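Local coordinates for protein putative sugar ABC transporter (PDB 5ULB) that probably binds methylthioribose-like sugars in the periplasm for an ABC transporter, and holds a 5-methylseleno-ribofuranose in both anomeric forms, at residues I20-I25 / K275-E280; D53-N58 / Q74-I79. All coordinates share one frame; numbering follows the deposited sequence. Where two conformers were deposited one is given.

Contact 1: I20-I25 / K275-E280; sequences IKIAVI and KKIAGE
Ile20, Ile22 and Ile277 form a small, wholly apolar contact between the entry to strand 21-26, with Ile20 just before it, and the last turn of helix 262-278, two elements some 250 residues apart in a periplasmic binding protein fold. It illustrates how such a fold lays helices against a largely parallel sheet: a late helix returns to the beginning of the first strand and meets it through a single side chain, Ile277. Ile277 reaches across with its CD1 methyl, which lies 3.8 Å from CG2 of Ile20 and 3.9 Å from CD1 of Ile22. Ile20 and Ile277 run past one another in opposite senses, and a looser approach of 4.1 Å joins Ile20 CD1 to Ile277 CG2. In Ile277 the chain beyond CG1 is extended (chi2 167°), which carries CD1 out from the helix as far as the strand. Ala102 of strand 102-106 also touches Ile277, while Phe50 packs on Ile20. Just beyond Ile277 the helix closes in a Schellman motif, with Gly279 N bonded to Lys276 O and Glu280 N to Lys275 O. The same turn carries a salt bridge from Lys275 NZ to Glu280 OE1, arriving from above the carboxylate plane. No hydrogen bond crosses between the two segments; methyl-to-methyl contact joins them, so the contact depends on matching shape and exclusion of water.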
# COMPACT_ATOMS: atom_id res chain seq x y z
N ILE A 20 -22.11 -13.94 3.04
CA ILE A 20 -21.84 -12.53 2.74
C ILE A 20 -20.78 -12.49 1.64
O ILE A 20 -19.78 -13.19 1.74
CB ILE A 20 -21.41 -11.81 4.00
CG1 ILE A 20 -22.54 -11.73 5.06
CG2 ILE A 20 -20.80 -10.45 3.70
CD1 ILE A 20 -23.59 -10.85 4.73
N LYS A 21 -21.00 -11.64 0.62
CA LYS A 21 -20.09 -11.56 -0.52
C LYS A 21 -19.50 -10.16 -0.62
O LYS A 21 -20.26 -9.16 -0.61
CB LYS A 21 -20.81 -11.96 -1.80
CG LYS A 21 -21.49 -13.30 -1.68
CD LYS A 21 -22.46 -13.70 -2.76
CE LYS A 21 -23.02 -15.08 -2.36
NZ LYS A 21 -24.04 -15.06 -1.25
N ILE A 22 -18.18 -10.09 -0.75
CA ILE A 22 -17.43 -8.86 -0.83
C ILE A 22 -16.65 -8.83 -2.16
O ILE A 22 -16.00 -9.83 -2.51
CB ILE A 22 -16.41 -8.74 0.33
CG1 ILE A 22 -17.09 -8.99 1.67
CG2 ILE A 22 -15.69 -7.41 0.30
CD1 ILE A 22 -18.18 -8.11 2.11
N ALA A 23 -16.72 -7.71 -2.84
CA ALA A 23 -15.89 -7.49 -4.06
C ALA A 23 -14.76 -6.51 -3.68
O ALA A 23 -15.05 -5.43 -3.10
CB ALA A 23 -16.72 -6.98 -5.18
N VAL A 24 -13.55 -6.83 -4.06
CA VAL A 24 -12.42 -5.91 -3.91
C VAL A 24 -11.90 -5.54 -5.29
O VAL A 24 -11.57 -6.46 -6.10
CB VAL A 24 -11.32 -6.59 -3.09
CG1 VAL A 24 -10.13 -5.67 -2.87
CG2 VAL A 24 -11.88 -7.16 -1.81
N ILE A 25 -11.83 -4.27 -5.62
CA ILE A 25 -11.36 -3.80 -6.93
C ILE A 25 -10.20 -2.87 -6.61
O ILE A 25 -10.37 -1.83 -5.96
CB ILE A 25 -12.46 -3.14 -7.74
CG1 ILE A 25 -13.71 -3.98 -7.89
CG2 ILE A 25 -11.85 -2.85 -9.14
CD1 ILE A 25 -14.76 -3.79 -6.85
N LYS A 275 -18.18 -4.47 9.85
CA LYS A 275 -18.93 -3.65 10.83
C LYS A 275 -20.06 -2.91 10.13
O LYS A 275 -21.14 -2.78 10.76
CB LYS A 275 -17.95 -2.70 11.51
CG LYS A 275 -17.02 -3.35 12.48
CD LYS A 275 -16.05 -2.38 13.15
CE LYS A 275 -16.71 -1.34 14.02
NZ LYS A 275 -17.17 -1.87 15.23
N LYS A 276 -19.83 -2.33 8.97
CA LYS A 276 -20.90 -1.63 8.28
C LYS A 276 -22.06 -2.57 7.98
O LYS A 276 -23.23 -2.21 8.21
CB LYS A 276 -20.39 -1.03 6.98
CG LYS A 276 -19.38 0.14 7.22
CD LYS A 276 -18.61 0.49 5.98
CE LYS A 276 -17.44 1.48 6.21
NZ LYS A 276 -17.95 2.76 6.76
N ILE A 277 -21.77 -3.81 7.50
CA ILE A 277 -22.87 -4.75 7.21
C ILE A 277 -23.62 -5.05 8.49
O ILE A 277 -24.83 -5.19 8.49
CB ILE A 277 -22.26 -6.00 6.57
CG1 ILE A 277 -21.79 -5.66 5.14
CG2 ILE A 277 -23.31 -7.08 6.41
CD1 ILE A 277 -20.89 -6.71 4.47
N ALA A 278 -22.88 -5.19 9.62
CA ALA A 278 -23.50 -5.48 10.91
C ALA A 278 -24.27 -4.34 11.51
O ALA A 278 -24.98 -4.55 12.51
CB ALA A 278 -22.42 -5.89 11.86
N GLY A 279 -24.12 -3.15 10.96
CA GLY A 279 -24.83 -1.98 11.53
C GLY A 279 -24.10 -1.28 12.69
O GLY A 279 -24.74 -0.52 13.43
N GLU A 280 -22.81 -1.50 12.82
CA GLU A 280 -21.96 -0.90 13.86
C GLU A 280 -21.30 0.37 13.36
O GLU A 280 -20.93 0.44 12.17
CB GLU A 280 -20.92 -1.90 14.35
CG GLU A 280 -21.46 -3.07 15.11
CD GLU A 280 -20.40 -4.02 15.64
OE1 GLU A 280 -19.16 -3.94 15.29
OE2 GLU A 280 -20.74 -4.78 16.51

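Contact 2: D53-N58 / Q74-I79; sequences DTFLSN and QKYDGI
A beta-alpha-beta crossover, strand 51-56 to helix 61-73 to strand 78-82, supplies both sides of this contact, in which Tyr76, on the loop entering the last strand, reaches back to Asp53 and Phe55. The two strands are not neighbours: strand 21-26 runs between them in the parallel sheet, and the tyrosine ring spans it, touching Lys21 and Ala23 on the way and Ala71 of the helix. Lys75, just before it, ends that helix in a Schellman motif. The Tyr76 side chain meets that of Asp53 nearly at a right angle, with ring and carboxylate planes 87° apart. The Tyr76 hydroxyl lies near the plane of the Phe55 ring, at its edge, with OH 4.0 Å from Phe55 CZ; that ring in turn meets Phe67 of the helix. Asp53 divides its carboxylate between two partners, since OD1 forms a salt bridge with Lys51. Lys51 probably favours the charged form of Asp53, with the tyrosine hydroxyl as donor to the other oxygen. Asp53 OD2 lies in the plane of the tyrosine ring, at its edge, and accepts a very short hydrogen bond of 2.5 Å from Tyr76 OH.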
# COMPACT_ATOMS: atom_id res chain seq x y z
N ASP A 53 -14.23 -11.78 -3.58
CA ASP A 53 -13.91 -11.81 -4.99
C ASP A 53 -13.02 -10.61 -5.29
O ASP A 53 -13.46 -9.49 -5.08
CB ASP A 53 -15.19 -11.77 -5.86
CG ASP A 53 -16.05 -13.02 -5.76
OD1 ASP A 53 -15.54 -14.08 -5.37
OD2 ASP A 53 -17.25 -12.92 -6.16
N THR A 54 -11.88 -10.81 -5.84
CA THR A 54 -10.87 -9.80 -6.11
C THR A 54 -10.66 -9.54 -7.60
O THR A 54 -10.70 -10.44 -8.42
CB THR A 54 -9.51 -10.05 -5.40
OG1 THR A 54 -8.94 -11.23 -5.90
CG2 THR A 54 -9.69 -10.26 -3.92
N PHE A 55 -10.41 -8.27 -7.93
CA PHE A 55 -10.34 -7.80 -9.33
C PHE A 55 -9.22 -6.75 -9.38
O PHE A 55 -9.19 -5.81 -8.55
CB PHE A 55 -11.65 -7.17 -9.77
CG PHE A 55 -12.80 -8.07 -9.66
CD1 PHE A 55 -13.12 -8.94 -10.70
CD2 PHE A 55 -13.60 -8.10 -8.49
CE1 PHE A 55 -14.28 -9.80 -10.57
CE2 PHE A 55 -14.69 -8.89 -8.37
CZ PHE A 55 -14.96 -9.80 -9.43
N LEU A 56 -8.33 -6.89 -10.35
CA LEU A 56 -7.23 -5.92 -10.60
C LEU A 56 -7.37 -5.32 -11.98
O LEU A 56 -7.56 -6.03 -12.94
CB LEU A 56 -5.86 -6.58 -10.54
CG LEU A 56 -5.45 -6.95 -9.10
CD1 LEU A 56 -4.16 -7.73 -9.13
CD2 LEU A 56 -5.33 -5.75 -8.19
N SER A 57 -7.29 -3.98 -12.07
CA SER A 57 -7.42 -3.31 -13.32
C SER A 57 -6.16 -3.21 -14.16
O SER A 57 -6.23 -2.70 -15.32
CB SER A 57 -7.92 -1.87 -13.15
OG SER A 57 -6.83 -1.13 -12.56
N ASN A 58 -4.99 -3.56 -13.56
CA ASN A 58 -3.64 -3.30 -14.15
C ASN A 58 -3.38 -1.78 -14.33
O ASN A 58 -2.46 -1.39 -15.10
CB ASN A 58 -3.23 -4.02 -15.44
CG ASN A 58 -2.43 -5.35 -15.20
OD1 ASN A 58 -1.22 -5.50 -14.72
ND2 ASN A 58 -3.12 -6.33 -15.63
N GLN A 74 -24.11 -6.78 -9.56
CA GLN A 74 -24.17 -8.10 -8.98
C GLN A 74 -24.69 -8.10 -7.56
O GLN A 74 -24.92 -9.14 -6.98
CB GLN A 74 -22.80 -8.75 -9.05
CG GLN A 74 -22.35 -9.15 -10.53
CD GLN A 74 -23.15 -10.26 -11.26
OE1 GLN A 74 -24.21 -10.67 -10.78
NE2 GLN A 74 -22.67 -10.72 -12.42
N LYS A 75 -24.85 -6.91 -6.99
CA LYS A 75 -25.45 -6.80 -5.63
C LYS A 75 -24.60 -7.50 -4.56
O LYS A 75 -25.09 -8.22 -3.68
CB LYS A 75 -26.91 -7.33 -5.56
CG LYS A 75 -27.82 -6.53 -6.46
CD LYS A 75 -29.29 -6.99 -6.40
CE LYS A 75 -29.96 -6.76 -5.03
NZ LYS A 75 -31.44 -7.11 -5.04
N TYR A 76 -23.29 -7.31 -4.66
CA TYR A 76 -22.41 -7.67 -3.54
C TYR A 76 -22.91 -7.02 -2.26
O TYR A 76 -23.50 -5.92 -2.30
CB TYR A 76 -20.99 -7.28 -3.86
CG TYR A 76 -20.24 -8.22 -4.74
CD1 TYR A 76 -20.29 -8.12 -6.11
CD2 TYR A 76 -19.47 -9.22 -4.22
CE1 TYR A 76 -19.62 -9.00 -6.95
CE2 TYR A 76 -18.80 -10.14 -5.02
CZ TYR A 76 -18.87 -9.98 -6.41
OH TYR A 76 -18.17 -10.87 -7.25
N ASP A 77 -22.62 -7.66 -1.11
CA ASP A 77 -22.97 -7.07 0.17
C ASP A 77 -22.01 -5.94 0.56
O ASP A 77 -22.45 -4.99 1.24
CB ASP A 77 -22.90 -8.15 1.21
CG ASP A 77 -23.96 -9.22 0.98
OD1 ASP A 77 -25.18 -8.95 1.05
OD2 ASP A 77 -23.53 -10.34 0.56
N GLY A 78 -20.78 -6.01 0.12
CA GLY A 78 -19.84 -4.96 0.37
C GLY A 78 -18.83 -4.85 -0.70
O GLY A 78 -18.60 -5.86 -1.47
N ILE A 79 -18.21 -3.69 -0.85
CA ILE A 79 -17.18 -3.40 -1.83
C ILE A 79 -16.03 -2.70 -1.15
O ILE A 79 -16.26 -1.81 -0.31
CB ILE A 79 -17.74 -2.58 -2.99
CG1 ILE A 79 -18.72 -3.39 -3.86
CG2 ILE A 79 -16.61 -2.00 -3.87
CD1 ILE A 79 -19.46 -2.68 -4.93

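Strand 21-26 connects the two contacts, whose centres lie 11 Å apart: it contributes residues directly to contact 1 and runs beneath the span of contact 2. Backbone pairing joins them on both flanks, with Val24 O 2.8 Å from Phe55 N on one and Lys21 O 2.8 Å from Asp77 N on the other, each probably a hydrogen bond. Contact 1 is largely buried and uses only methyl groups, whereas contact 2 lies at the surface, on one of the sheet's two edge strands, where a charged carboxylate and a hydroxyl can meet. Sequence distance differs as sharply: contact 1 brings together remote parts of the chain, contact 2 closes a single local crossover.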